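Local coordinates for phenylalanine ammonia-lyase (Rhodosporidium toruloides, PDB 1Y2M), which catalyses the non-oxidative deamination of L-phenylalanine and L-tyrosine to trans-cinnamic acid and p-coumaric acid, releasing ammonia, at the interface of chains A and B and the interface of chains A and C. Numbering follows the deposited sequence. Chains: chain A/B/C, Phenylalanine ammonia-lyase.

Contact 1: the interface of chains A and B. Residues chain A 687-691, 693; chain B 139, 228, 230.
B:Asp230 and A:Thr690 meet at the start of helix 691-703 of chain A, in one patch of a two-fold interface of the homotetramer. B:Asp230 buries 72 Å² and gives one carboxylate oxygen, OD2, to three donors of chain A. The backbone N of A:Thr690 lies 2.8 Å from OD2 of B:Asp230 in a nearly straight bond (174° at H). The side-chain hydroxyl OG1 of A:Thr690 adds a second bond. Both reach OD2 from its anti side, tilted somewhat from the carboxylate plane. A:Ser693 comes from the other side: its hydroxyl OG uses the syn lone pair of OD2 of B:Asp230, at 2.6 Å. A:Thr690 is the N-cap of helix 691-703, its OG1 taking the N-H of A:Ser693. B:Asp230 grips this cap from the other subunit. The three donors and the nearby helix N-terminus would probably favour a charged carboxylate on B:Asp230.

A:Thr690 has OG1 between its backbone N and carbonyl carbon (chi1 64°). This leaves the methyl CG2 to pack against chain B, 3.7 Å from CE1 of B:His228 and 3.7 Å from CB of B:Leu139. CB of A:Gln687 sits over the rim of one face of the B:His228 ring. Two partners in the ring plane fix its rotation: the backbone N of B:Asp230 at ND1 and a water at NE2. This water bridges the subunits. It lies 2.8 Å from NE2 of B:His228 and 2.8 Å from the backbone O of A:Glu688.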
loop_
_atom_site.group_PDB
_atom_site.type_symbol
_atom_site.label_atom_id
_atom_site.label_comp_id
_atom_site.label_asym_id
_atom_site.label_seq_id
_atom_site.Cartn_x
_atom_site.Cartn_y
_atom_site.Cartn_z
ATOM N N GLN A 687 -3.913 -24.957 36.301
ATOM C CA GLN A 687 -3.613 -24.394 34.995
ATOM C C GLN A 687 -4.284 -25.250 33.966
ATOM O O GLN A 687 -3.737 -26.242 33.528
ATOM C CB GLN A 687 -2.119 -24.304 34.796
ATOM C CG GLN A 687 -1.521 -23.262 35.733
ATOM C CD GLN A 687 -0.041 -23.129 35.584
ATOM O OE1 GLN A 687 0.719 -24.002 36.004
ATOM N NE2 GLN A 687 0.393 -22.024 34.977
ATOM N N GLU A 688 -5.490 -24.849 33.585
ATOM C CA GLU A 688 -6.283 -25.627 32.636
ATOM C C GLU A 688 -5.720 -25.507 31.232
ATOM O O GLU A 688 -4.985 -24.578 30.923
ATOM C CB GLU A 688 -7.714 -25.126 32.618
ATOM C CG GLU A 688 -8.460 -25.256 33.980
ATOM C CD GLU A 688 -9.981 -25.186 33.807
ATOM O OE1 GLU A 688 -10.516 -24.102 33.433
ATOM O OE2 GLU A 688 -10.650 -26.219 34.090
ATOM N N VAL A 689 -6.153 -26.424 30.383
ATOM C CA VAL A 689 -5.931 -26.347 28.938
ATOM C C VAL A 689 -6.166 -24.909 28.485
ATOM O O VAL A 689 -7.118 -24.264 28.886
ATOM C CB VAL A 689 -6.882 -27.324 28.191
ATOM C CG1 VAL A 689 -6.962 -27.002 26.718
ATOM C CG2 VAL A 689 -6.439 -28.817 28.413
ATOM N N THR A 690 -5.242 -24.414 27.700
ATOM C CA THR A 690 -5.167 -22.977 27.472
ATOM C C THR A 690 -6.317 -22.430 26.671
ATOM O O THR A 690 -6.965 -23.111 25.865
ATOM C CB THR A 690 -3.848 -22.611 26.784
ATOM O OG1 THR A 690 -3.823 -23.229 25.487
ATOM C CG2 THR A 690 -2.608 -23.047 27.593
ATOM N N ILE A 691 -6.484 -21.121 26.833
ATOM C CA ILE A 691 -7.414 -20.320 26.029
ATOM C C ILE A 691 -7.123 -20.572 24.538
ATOM O O ILE A 691 -8.050 -20.830 23.716
ATOM C CB ILE A 691 -7.212 -18.868 26.381
ATOM C CG1 ILE A 691 -7.687 -18.585 27.808
ATOM C CG2 ILE A 691 -7.912 -17.991 25.375
ATOM C CD1 ILE A 691 -7.209 -17.272 28.381
ATOM N N SER A 693 -5.697 -23.151 23.020
ATOM C CA SER A 693 -6.136 -24.477 22.628
ATOM C C SER A 693 -7.631 -24.484 22.273
ATOM O O SER A 693 -8.068 -25.139 21.330
ATOM C CB SER A 693 -5.836 -25.503 23.733
ATOM O OG SER A 693 -4.423 -25.715 23.867
ATOM N N LEU B 139 -1.502 -17.172 26.782
ATOM C CA LEU B 139 -1.479 -18.451 26.080
ATOM C C LEU B 139 -2.745 -18.561 25.270
ATOM O O LEU B 139 -3.577 -19.434 25.512
ATOM C CB LEU B 139 -1.326 -19.580 27.109
ATOM C CG LEU B 139 -0.000 -19.539 27.874
ATOM C CD1 LEU B 139 -0.009 -20.500 28.999
ATOM C CD2 LEU B 139 1.230 -19.751 26.983
ATOM N N HIS B 228 4.075 -25.831 32.279
ATOM C CA HIS B 228 2.627 -25.679 32.201
ATOM C C HIS B 228 2.073 -26.985 31.601
ATOM O O HIS B 228 2.648 -27.510 30.654
ATOM C CB HIS B 228 2.283 -24.450 31.341
ATOM C CG HIS B 228 0.825 -24.134 31.262
ATOM N ND1 HIS B 228 -0.103 -24.982 30.684
ATOM C CD2 HIS B 228 0.142 -23.030 31.644
ATOM C CE1 HIS B 228 -1.295 -24.417 30.752
ATOM N NE2 HIS B 228 -1.170 -23.236 31.330
ATOM N N ASP B 230 -0.223 -27.732 29.516
ATOM C CA ASP B 230 -0.688 -27.681 28.116
ATOM C C ASP B 230 0.384 -27.065 27.212
ATOM O O ASP B 230 0.076 -26.563 26.131
ATOM C CB ASP B 230 -1.982 -26.861 28.030
ATOM C CG ASP B 230 -2.729 -27.046 26.701
ATOM O OD1 ASP B 230 -2.556 -28.117 26.068
ATOM O OD2 ASP B 230 -3.497 -26.125 26.300
HETATM O O HOH W 1 -3.717 -22.065 31.329
#

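Contact 2: the interface of chains A and C. Residues chain A 397, 409-411, 413, 499; chain C 360, 363, 366.
Loop residues of chain A, around A:His409 to A:Phe413 and at A:Asn499, meet the short helix 363-366 of chain C and the loop residue C:Gln360 before it. C:Arg366 buries 70 Å². Its chain starts extended and bends at chi3 (56°), which brings the guanidinium back to A:Gly410. NH1 of C:Arg366 donates to the backbone O of A:Gly410 at 3.0 Å, almost in line with the carbonyl (C=O...N 163°). The acceptor is tilted somewhat out of the guanidinium plane. A:Gly410 is itself held by its own chain: its N donates to the side-chain OD1 of A:Asn397 at 2.7 Å. NH2 of C:Arg366 reaches a water that also touches OD1 of A:Asn499 and O of C:Gln360.

At the start of the short helix, the backbone N of C:Tyr363 donates to O of A:Asn499 at 3.0 Å. CE1 and CZ of A:Phe413 lie over the hydroxyl end of one face of the C:Tyr363 ring, with CE1 of A:Phe413 3.4 Å from CZ of C:Tyr363. NH1 of C:Arg366 lies at the edge of the phenylalanine ring, whose plane is turned 76° from the guanidinium. A:Asn397, A:Asn499, C:Gln360 and C:Arg366 by homology probably bind cinnamate, in an active site shared between subunits. The chain A loop follows strand 406-408, and the chain C helix 363-366 stands just before the long helix 368-391.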
loop_
_atom_site.group_PDB
_atom_site.type_symbol
_atom_site.label_atom_id
_atom_site.label_comp_id
_atom_site.label_asym_id
_atom_site.label_seq_id
_atom_site.Cartn_x
_atom_site.Cartn_y
_atom_site.Cartn_z
ATOM N N ASN A 397 -5.818 -20.465 -26.229
ATOM C CA ASN A 397 -5.590 -19.641 -27.403
ATOM C C ASN A 397 -4.594 -20.423 -28.278
ATOM O O ASN A 397 -3.701 -21.104 -27.720
ATOM C CB ASN A 397 -4.997 -18.265 -27.005
ATOM C CG ASN A 397 -4.945 -17.295 -28.159
ATOM O OD1 ASN A 397 -5.988 -16.821 -28.618
ATOM N ND2 ASN A 397 -3.740 -16.987 -28.632
ATOM N N HIS A 409 -7.089 -15.441 -32.924
ATOM C CA HIS A 409 -5.980 -15.172 -32.030
ATOM C C HIS A 409 -6.375 -14.086 -31.059
ATOM O O HIS A 409 -6.561 -12.924 -31.429
ATOM C CB HIS A 409 -4.785 -14.732 -32.861
ATOM C CG HIS A 409 -4.271 -15.817 -33.733
ATOM N ND1 HIS A 409 -3.462 -16.838 -33.261
ATOM C CD2 HIS A 409 -4.499 -16.085 -35.038
ATOM C CE1 HIS A 409 -3.197 -17.674 -34.251
ATOM N NE2 HIS A 409 -3.822 -17.246 -35.338
ATOM N N GLY A 410 -6.573 -14.494 -29.821
ATOM C CA GLY A 410 -7.138 -13.579 -28.826
ATOM C C GLY A 410 -6.384 -13.595 -27.528
ATOM O O GLY A 410 -5.185 -13.857 -27.507
ATOM N N GLY A 411 -7.095 -13.296 -26.434
ATOM C CA GLY A 411 -6.457 -13.094 -25.119
ATOM C C GLY A 411 -7.213 -13.572 -23.917
ATOM O O GLY A 411 -7.133 -12.949 -22.829
ATOM N N PHE A 413 -6.784 -15.956 -21.987
ATOM C CA PHE A 413 -5.940 -16.398 -20.882
ATOM C C PHE A 413 -5.541 -15.240 -19.911
ATOM O O PHE A 413 -4.873 -15.481 -18.906
ATOM C CB PHE A 413 -4.689 -16.987 -21.487
ATOM C CG PHE A 413 -4.080 -16.113 -22.523
ATOM C CD1 PHE A 413 -3.472 -14.929 -22.147
ATOM C CD2 PHE A 413 -4.101 -16.463 -23.866
ATOM C CE1 PHE A 413 -2.919 -14.097 -23.087
ATOM C CE2 PHE A 413 -3.536 -15.644 -24.800
ATOM C CZ PHE A 413 -2.962 -14.444 -24.422
ATOM N N ASN A 499 6.152 -8.783 -24.377
ATOM C CA ASN A 499 5.000 -9.383 -25.040
ATOM C C ASN A 499 3.864 -9.452 -24.032
ATOM O O ASN A 499 2.716 -9.149 -24.348
ATOM C CB ASN A 499 5.298 -10.779 -25.560
ATOM C CG ASN A 499 4.063 -11.447 -26.190
ATOM O OD1 ASN A 499 3.307 -10.810 -26.945
ATOM N ND2 ASN A 499 3.840 -12.735 -25.862
ATOM N N GLN C 360 1.723 -11.975 -34.193
ATOM C CA GLN C 360 0.546 -11.547 -33.484
ATOM C C GLN C 360 0.827 -10.391 -32.550
ATOM O O GLN C 360 1.955 -10.207 -32.052
ATOM C CB GLN C 360 -0.118 -12.716 -32.765
ATOM C CG GLN C 360 -1.626 -12.538 -32.549
ATOM C CD GLN C 360 -2.302 -11.738 -33.653
ATOM O OE1 GLN C 360 -2.707 -10.580 -33.405
ATOM N NE2 GLN C 360 -2.397 -12.335 -34.908
ATOM N N TYR C 363 0.306 -8.092 -25.826
ATOM C CA TYR C 363 -0.848 -8.139 -24.939
ATOM C C TYR C 363 -1.533 -6.801 -24.732
ATOM O O TYR C 363 -2.786 -6.782 -24.486
ATOM C CB TYR C 363 -0.479 -8.758 -23.587
ATOM C CG TYR C 363 -0.262 -10.252 -23.550
ATOM C CD1 TYR C 363 -0.116 -11.033 -24.691
ATOM C CD2 TYR C 363 -0.066 -10.860 -22.299
ATOM C CE1 TYR C 363 0.141 -12.441 -24.581
ATOM C CE2 TYR C 363 0.201 -12.160 -22.198
ATOM C CZ TYR C 363 0.283 -12.957 -23.302
ATOM O OH TYR C 363 0.586 -14.293 -23.055
ATOM N N ARG C 366 -3.880 -7.014 -27.768
ATOM C CA ARG C 366 -4.630 -8.266 -27.950
ATOM C C ARG C 366 -5.429 -8.689 -26.713
ATOM O O ARG C 366 -6.419 -9.394 -26.863
ATOM C CB ARG C 366 -3.706 -9.380 -28.393
ATOM C CG ARG C 366 -4.337 -10.795 -28.519
ATOM C CD ARG C 366 -3.538 -11.670 -29.450
ATOM N NE ARG C 366 -2.126 -11.799 -29.091
ATOM C CZ ARG C 366 -1.566 -12.852 -28.508
ATOM N NH1 ARG C 366 -2.295 -13.891 -28.108
ATOM N NH2 ARG C 366 -0.263 -12.853 -28.286
HETATM O O HOH W 2 2.344 -11.687 -29.272
#

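Contact 3: the interface of chains A and C. Residues chain A 211, 413-414, 500, 502; chain C 363-364, 367.
A:Gln500 runs along the face of the C:Tyr363 ring opposite A:Phe413, so the ring is sandwiched between them. The glutamine and tyrosine point the same way, with amide and ring planes 35° apart. The methylene CG of A:Gln500 is 3.3 Å from CE2 of C:Tyr363. CB of A:Ala211, part of the imidazolinone (MIO) electrophile that the enzyme forms from its own chain, touches CE2 of C:Tyr363 at 3.6 Å. The backbone O of A:Val502 sits at the ring edge, in plane. The tyrosine is thus lodged among chain A residues beside the catalytic prosthetic group.

A polar contact is made by C:Thr367. NE2 of A:Gln414 donates to its hydroxyl OG1 at 3.2 Å, almost straight (176° at H) and in the amide plane. The glutamine bends at chi2 (66°), which turns the amide N to the threonine hydroxyl. Its CB and CG pack alongside CB of C:Thr367.

A bond within chain A holds NE2 of A:Gln414 in place: it donates to O of A:Val502 at 3.0 Å. Replacing A:Gln414 with a leucine would probably leave the hydroxyl of C:Thr367 and the carbonyl of A:Val502 without this shared donor. Further out, OG1 of C:Thr367 donates to the backbone O of C:Tyr363 at 2.7 Å.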
loop_
_atom_site.group_PDB
_atom_site.type_symbol
_atom_site.label_atom_id
_atom_site.label_comp_id
_atom_site.label_asym_id
_atom_site.label_seq_id
_atom_site.Cartn_x
_atom_site.Cartn_y
_atom_site.Cartn_z
ATOM N N ALA A 211 -1.038 -14.637 -17.051
ATOM C CA ALA A 211 -1.457 -14.191 -18.401
ATOM C C ALA A 211 -1.184 -15.335 -19.354
ATOM C CB ALA A 211 -0.799 -12.974 -18.819
ATOM N N PHE A 413 -6.784 -15.956 -21.987
ATOM C CA PHE A 413 -5.940 -16.398 -20.882
ATOM C C PHE A 413 -5.541 -15.240 -19.911
ATOM O O PHE A 413 -4.873 -15.481 -18.906
ATOM C CB PHE A 413 -4.689 -16.987 -21.487
ATOM C CG PHE A 413 -4.080 -16.113 -22.523
ATOM C CD1 PHE A 413 -3.472 -14.929 -22.147
ATOM C CD2 PHE A 413 -4.101 -16.463 -23.866
ATOM C CE1 PHE A 413 -2.919 -14.097 -23.087
ATOM C CE2 PHE A 413 -3.536 -15.644 -24.800
ATOM C CZ PHE A 413 -2.962 -14.444 -24.422
ATOM N N GLN A 414 -5.873 -13.999 -20.262
ATOM C CA GLN A 414 -5.545 -12.837 -19.412
ATOM C C GLN A 414 -6.512 -12.852 -18.222
ATOM O O GLN A 414 -7.652 -12.454 -18.352
ATOM C CB GLN A 414 -5.672 -11.555 -20.228
ATOM C CG GLN A 414 -5.340 -10.298 -19.454
ATOM C CD GLN A 414 -3.872 -10.253 -19.071
ATOM O OE1 GLN A 414 -3.486 -10.807 -18.041
ATOM N NE2 GLN A 414 -3.033 -9.642 -19.934
ATOM N N GLN A 500 4.217 -9.769 -22.787
ATOM C CA GLN A 500 3.244 -9.860 -21.691
ATOM C C GLN A 500 3.284 -8.601 -20.814
ATOM O O GLN A 500 3.246 -8.706 -19.596
ATOM C CB GLN A 500 3.448 -11.141 -20.839
ATOM C CG GLN A 500 3.485 -12.406 -21.738
ATOM C CD GLN A 500 3.279 -13.693 -21.013
ATOM O OE1 GLN A 500 2.600 -13.737 -19.975
ATOM N NE2 GLN A 500 3.864 -14.749 -21.562
ATOM N N VAL A 502 1.250 -6.395 -19.985
ATOM C CA VAL A 502 0.140 -6.395 -19.015
ATOM C C VAL A 502 -0.106 -7.838 -18.666
ATOM O O VAL A 502 -0.226 -8.707 -19.549
ATOM C CB VAL A 502 -1.173 -5.713 -19.464
ATOM C CG1 VAL A 502 -1.039 -4.190 -19.383
ATOM C CG2 VAL A 502 -1.673 -6.187 -20.787
ATOM N N TYR C 363 0.306 -8.092 -25.826
ATOM C CA TYR C 363 -0.848 -8.139 -24.939
ATOM C C TYR C 363 -1.533 -6.801 -24.732
ATOM O O TYR C 363 -2.786 -6.782 -24.486
ATOM C CB TYR C 363 -0.479 -8.758 -23.587
ATOM C CG TYR C 363 -0.262 -10.252 -23.550
ATOM C CD1 TYR C 363 -0.116 -11.033 -24.691
ATOM C CD2 TYR C 363 -0.066 -10.860 -22.299
ATOM C CE1 TYR C 363 0.141 -12.441 -24.581
ATOM C CE2 TYR C 363 0.201 -12.160 -22.198
ATOM C CZ TYR C 363 0.283 -12.957 -23.302
ATOM O OH TYR C 363 0.586 -14.293 -23.055
ATOM N N PRO C 364 -0.781 -5.663 -24.747
ATOM C CA PRO C 364 -1.486 -4.392 -24.564
ATOM C C PRO C 364 -2.661 -4.138 -25.526
ATOM O O PRO C 364 -3.647 -3.523 -25.169
ATOM C CB PRO C 364 -0.360 -3.351 -24.690
ATOM C CG PRO C 364 0.830 -4.142 -24.081
ATOM C CD PRO C 364 0.692 -5.472 -24.766
ATOM N N THR C 367 -5.007 -8.259 -25.523
ATOM C CA THR C 367 -5.754 -8.610 -24.298
ATOM C C THR C 367 -6.518 -7.434 -23.719
ATOM O O THR C 367 -7.006 -7.493 -22.558
ATOM C CB THR C 367 -4.840 -9.229 -23.174
ATOM O OG1 THR C 367 -4.027 -8.215 -22.572
ATOM C CG2 THR C 367 -4.016 -10.394 -23.689
#

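Contact 2 and contact 3 are neighbours: the centres of their C-alpha atoms are about 6 Å apart, and they share A:Phe413 and C:Tyr363. Both use the helix 363-366 region of chain C, so together they form one continuous stretch of the A-C interface at the active site. Contact 1 lies on the A-B interface, with its centre about 57 Å from that of contact 2 and about 52 Å from that of contact 3. Chain A therefore joins two different neighbours through separate surfaces. This fits the homotetramer, a dimer of dimers, in which subunit association also completes the catalytic site.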